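Local coordinates for hypothetical protein S4005 (Shigella flexneri 2a, PDB 1Z67) that is of unknown function but adopts an all-helical fold with a homeodomain-like motif, which hints at, without establishing, a role in DNA binding, at residues V37-L42 with A49-W54; D105-Q110 with M126-G131. All coordinates share one frame; numbering follows the deposited sequence.

Interaction 1: residues V37-L42 with A49-W54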
# COMPACT_ATOMS: atom_id res chain seq x y z
N VAL A 37 -9.78 -2.38 -5.76
CA VAL A 37 -10.64 -1.88 -4.67
C VAL A 37 -10.03 -0.64 -4.02
O VAL A 37 -10.73 0.33 -3.73
CB VAL A 37 -10.89 -2.96 -3.56
CG1 VAL A 37 -11.63 -2.36 -2.36
CG2 VAL A 37 -11.67 -4.14 -4.12
N LEU A 38 -8.71 -0.68 -3.78
CA LEU A 38 -8.05 0.41 -3.13
C LEU A 38 -8.07 1.62 -4.05
O LEU A 38 -8.33 2.72 -3.57
CB LEU A 38 -6.62 0.05 -2.72
CG LEU A 38 -6.52 -1.09 -1.68
CD1 LEU A 38 -5.05 -1.27 -1.29
CD2 LEU A 38 -7.38 -0.85 -0.43
N LEU A 39 -7.81 1.41 -5.35
CA LEU A 39 -7.82 2.51 -6.33
C LEU A 39 -9.20 3.20 -6.34
O LEU A 39 -9.28 4.43 -6.26
CB LEU A 39 -7.41 2.01 -7.73
CG LEU A 39 -5.96 1.50 -7.89
CD1 LEU A 39 -5.70 0.86 -9.27
CD2 LEU A 39 -5.01 2.64 -7.68
N GLU A 40 -10.25 2.40 -6.34
CA GLU A 40 -11.62 2.94 -6.35
C GLU A 40 -11.91 3.74 -5.09
O GLU A 40 -12.53 4.81 -5.17
CB GLU A 40 -12.69 1.87 -6.53
CG GLU A 40 -13.94 2.31 -7.36
CD GLU A 40 -14.64 3.60 -6.91
OE1 GLU A 40 -14.40 4.66 -7.52
OE2 GLU A 40 -15.45 3.55 -5.97
N LYS A 41 -11.41 3.26 -3.94
CA LYS A 41 -11.58 4.02 -2.70
C LYS A 41 -10.84 5.33 -2.69
O LYS A 41 -11.37 6.35 -2.22
CB LYS A 41 -11.18 3.22 -1.47
CG LYS A 41 -12.12 2.12 -1.18
CD LYS A 41 -11.72 1.47 0.12
CE LYS A 41 -12.92 0.84 0.75
NZ LYS A 41 -12.51 0.35 2.05
N LEU A 42 -9.62 5.34 -3.23
CA LEU A 42 -8.90 6.59 -3.34
C LEU A 42 -9.69 7.58 -4.20
O LEU A 42 -9.83 8.76 -3.85
CB LEU A 42 -7.53 6.34 -3.93
CG LEU A 42 -6.58 5.52 -3.03
CD1 LEU A 42 -5.31 5.26 -3.82
CD2 LEU A 42 -6.22 6.28 -1.77
N ALA A 49 -6.95 13.14 -7.94
CA ALA A 49 -5.88 13.95 -8.55
C ALA A 49 -4.50 13.52 -8.01
O ALA A 49 -3.57 13.31 -8.79
CB ALA A 49 -6.11 15.45 -8.33
N ILE A 50 -4.39 13.33 -6.70
CA ILE A 50 -3.16 12.80 -6.11
C ILE A 50 -2.86 11.40 -6.68
O ILE A 50 -1.71 11.16 -7.12
CB ILE A 50 -3.24 12.76 -4.57
CG1 ILE A 50 -3.14 14.20 -4.02
CG2 ILE A 50 -2.06 11.89 -4.01
CD1 ILE A 50 -3.43 14.32 -2.54
N LEU A 51 -3.85 10.51 -6.73
CA LEU A 51 -3.61 9.21 -7.36
C LEU A 51 -3.10 9.34 -8.81
O LEU A 51 -2.23 8.58 -9.25
CB LEU A 51 -4.88 8.36 -7.31
CG LEU A 51 -4.84 7.06 -8.14
CD1 LEU A 51 -3.72 6.10 -7.72
CD2 LEU A 51 -6.21 6.39 -8.02
N SER A 52 -3.65 10.28 -9.58
CA SER A 52 -3.23 10.44 -10.99
C SER A 52 -1.73 10.73 -11.12
O SER A 52 -1.11 10.34 -12.11
CB SER A 52 -4.06 11.51 -11.72
OG SER A 52 -3.69 12.80 -11.28
N THR A 53 -1.15 11.38 -10.10
CA THR A 53 0.28 11.70 -10.15
C THR A 53 1.14 10.42 -9.91
O THR A 53 2.25 10.30 -10.42
CB THR A 53 0.69 12.79 -9.12
OG1 THR A 53 0.67 12.26 -7.78
CG2 THR A 53 -0.23 14.02 -9.21
N TRP A 54 0.61 9.48 -9.14
CA TRP A 54 1.29 8.18 -8.92
C TRP A 54 1.21 7.30 -10.15
O TRP A 54 2.20 6.64 -10.51
CB TRP A 54 0.65 7.44 -7.78
CG TRP A 54 0.52 8.23 -6.49
CD1 TRP A 54 1.14 9.41 -6.17
CD2 TRP A 54 -0.28 7.88 -5.35
NE1 TRP A 54 0.77 9.82 -4.93
CE2 TRP A 54 -0.11 8.91 -4.40
CE3 TRP A 54 -1.13 6.80 -5.06
CZ2 TRP A 54 -0.76 8.88 -3.14
CZ3 TRP A 54 -1.78 6.75 -3.83
CH2 TRP A 54 -1.61 7.80 -2.89
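The indole of Trp54 and the methyl CD1 of Leu42 meet at the six-membered ring, where CD1 of Leu42 lies 3.8 Å from CZ3 of Trp54, approaching obliquely. On one face the indole carries its own helix: the carbonyl oxygen of Ile50 sits 3.4 Å above the ring plane and CA of Leu51 4.0 Å above it, both displaced toward the rim. At the five-membered ring NE1 is hydrogen-bonded to the carbonyl oxygen of Gln62, which helps fix the rotation of the indole. The rest of the contact is aliphatic. Leu51 has CG anti to its backbone N (chi1 170°), a torsion that sends both methyls toward helix 35-44. There CD2 of Leu39 fits against the fork, 3.7 Å from CD1 of Leu51 and 4.0 Å from CD2 of the same residue, with the two side chains crossing at about a right angle. Leu42 adds a looser touch, its CB standing 4.3 Å from CD2 of Leu51. No hydrogen bond joins the segments. Within helix 48-55, Thr53 OG1 reaches back to the carbonyl oxygen of Ile50 at 2.7 Å, in the carbonyl plane and on a lone pair. The same oxygen also accepts from Thr53 N, and Gln62 N bonds to OG1, tying Thr53 beside Trp54. The two segment axes run at 135° and come no closer than 10.4 Å, so the leucines bridge a fairly wide gap between helices 35-44 and 48-55. Helix 89-106 closes over the junction, with Ile104 touching Leu39, Leu51 and Trp54, while helix 66-73 packs on Leu42 through Leu69 and Leu73.

Interaction 2: residues D105-Q110 with M126-G131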
# COMPACT_ATOMS: atom_id res chain seq x y z
N ASP A 105 2.86 3.52 -8.19
CA ASP A 105 3.75 3.98 -9.26
C ASP A 105 4.45 2.78 -9.94
O ASP A 105 4.47 2.64 -11.16
CB ASP A 105 4.78 4.97 -8.74
CG ASP A 105 5.92 5.23 -9.74
OD1 ASP A 105 5.66 5.78 -10.83
OD2 ASP A 105 7.08 4.88 -9.44
N ALA A 106 5.00 1.88 -9.14
CA ALA A 106 5.69 0.68 -9.64
C ALA A 106 4.77 -0.24 -10.47
O ALA A 106 5.23 -0.89 -11.45
CB ALA A 106 6.30 -0.08 -8.48
N LEU A 107 3.49 -0.28 -10.10
CA LEU A 107 2.49 -1.10 -10.82
C LEU A 107 1.96 -0.49 -12.11
O LEU A 107 1.18 -1.13 -12.81
CB LEU A 107 1.30 -1.46 -9.90
CG LEU A 107 1.61 -2.42 -8.74
CD1 LEU A 107 0.41 -2.44 -7.78
CD2 LEU A 107 1.98 -3.82 -9.22
N SER A 108 2.40 0.72 -12.43
CA SER A 108 1.82 1.44 -13.58
C SER A 108 2.87 2.07 -14.50
O SER A 108 2.77 3.26 -14.84
CB SER A 108 0.82 2.51 -13.07
OG SER A 108 1.45 3.39 -12.12
N PRO A 109 3.83 1.25 -14.99
CA PRO A 109 4.83 1.82 -15.88
C PRO A 109 4.20 2.31 -17.19
O PRO A 109 4.76 3.20 -17.83
CB PRO A 109 5.78 0.63 -16.15
CG PRO A 109 4.91 -0.57 -15.98
CD PRO A 109 4.03 -0.20 -14.79
N GLN A 110 3.06 1.74 -17.58
CA GLN A 110 2.37 2.19 -18.80
C GLN A 110 1.34 3.31 -18.52
O GLN A 110 0.62 3.73 -19.43
CB GLN A 110 1.77 0.98 -19.56
CG GLN A 110 0.56 0.29 -18.89
CD GLN A 110 0.90 -0.74 -17.80
OE1 GLN A 110 1.94 -0.65 -17.12
NE2 GLN A 110 0.01 -1.71 -17.62
N MSE A 126 6.26 -9.95 -9.60
CA MSE A 126 7.34 -10.76 -10.16
C MSE A 126 7.60 -10.42 -11.65
O MSE A 126 8.75 -10.30 -12.08
CB MSE A 126 7.03 -12.24 -10.01
CG MSE A 126 8.08 -13.12 -10.62
SE MSE A 126 9.78 -12.97 -9.64
CE MSE A 126 9.12 -13.02 -8.14
N GLU A 127 6.52 -10.23 -12.43
CA GLU A 127 6.66 -9.83 -13.85
C GLU A 127 7.39 -8.49 -13.97
O GLU A 127 8.23 -8.30 -14.85
CB GLU A 127 5.26 -9.70 -14.47
CG GLU A 127 4.57 -11.04 -14.68
CD GLU A 127 3.18 -10.87 -15.27
OE1 GLU A 127 2.70 -9.74 -15.27
OE2 GLU A 127 2.59 -11.85 -15.75
N LEU A 128 7.07 -7.55 -13.07
CA LEU A 128 7.72 -6.25 -13.11
C LEU A 128 9.22 -6.33 -12.77
O LEU A 128 10.09 -5.69 -13.44
CB LEU A 128 7.01 -5.27 -12.16
CG LEU A 128 5.67 -4.81 -12.78
CD1 LEU A 128 4.67 -4.41 -11.66
CD2 LEU A 128 5.86 -3.67 -13.78
N LEU A 129 9.52 -7.11 -11.73
CA LEU A 129 10.93 -7.36 -11.36
C LEU A 129 11.66 -7.99 -12.54
O LEU A 129 12.75 -7.59 -12.95
CB LEU A 129 10.97 -8.33 -10.18
CG LEU A 129 12.37 -8.93 -9.81
CD1 LEU A 129 13.28 -7.82 -9.52
CD2 LEU A 129 12.20 -9.88 -8.60
N LYS A 130 11.06 -9.03 -13.11
CA LYS A 130 11.72 -9.70 -14.23
C LYS A 130 11.87 -8.77 -15.43
O LYS A 130 12.84 -8.88 -16.19
CB LYS A 130 10.95 -10.95 -14.61
CG LYS A 130 11.11 -12.08 -13.58
CD LYS A 130 10.18 -13.19 -14.00
CE LYS A 130 10.34 -14.44 -13.21
NZ LYS A 130 9.36 -15.40 -13.82
N GLY A 131 10.92 -7.85 -15.62
CA GLY A 131 11.06 -6.87 -16.70
C GLY A 131 12.33 -6.05 -16.56
O GLY A 131 13.03 -5.80 -17.56
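With chi1 at -75°, Leu128 carries its CG anti to its own carbonyl carbon, and the forked end of the side chain projects from helix 121-133 onto the C-terminal end of helix 89-106 and the loop that follows. Leu107 has the same kind of first torsion (chi1 -68°); although its CB points away from the other segment, the torsion returns CD2 to within 3.7 Å of CD1 of Leu128, the two side chains crossing at about a right angle. The other methyl of Leu128, CD2, rests against the pyrrolidine ring of Pro109, 3.9 Å from CG of that proline. Between these two contacts the fork straddles a backbone carbonyl: the oxygen of Ala106 is 3.6 Å from CD1 and 3.7 Å from CD2 of Leu128. One leucine thus carries the whole of this small interface on the 121-133 side, and no hydrogen bond crosses it. The 105-110 segment has its own ties. Ser108 N bonds to the carbonyl oxygen of Asp105 at 3.1 Å, Ser108 OG to that of Ile104, and the carbonyl oxygen of Pro109 accepts from ND2 of Asn57. Leu107 also packs on Val113 and Ala117, in the chain leading to the last helix. The arrangement is plain hydrophobic packing of a C-terminal helix on the end of a long helix and its following loop, at the margin of this all-helical fold.

Overall arrangement
Both interactions are apolar and have no hydrogen bond between their segments, but they differ in depth. Interaction 1 is a core contact, all four of its touching residues buried, and joins two helices close in sequence; interaction 2 lies nearer the surface, is only partly buried, and sets a helix against a helix end and the loop after it. Leucines dominate both, supplemented by an aromatic ring in the first and by a proline ring and a backbone carbonyl in the second. Their centres are about 17 Å apart, yet they adjoin: the carbonyl oxygen of Trp54 packs 3.5 Å from CB of Asp105. Helix 89-106 connects them, covering interaction 1 and ending in interaction 2.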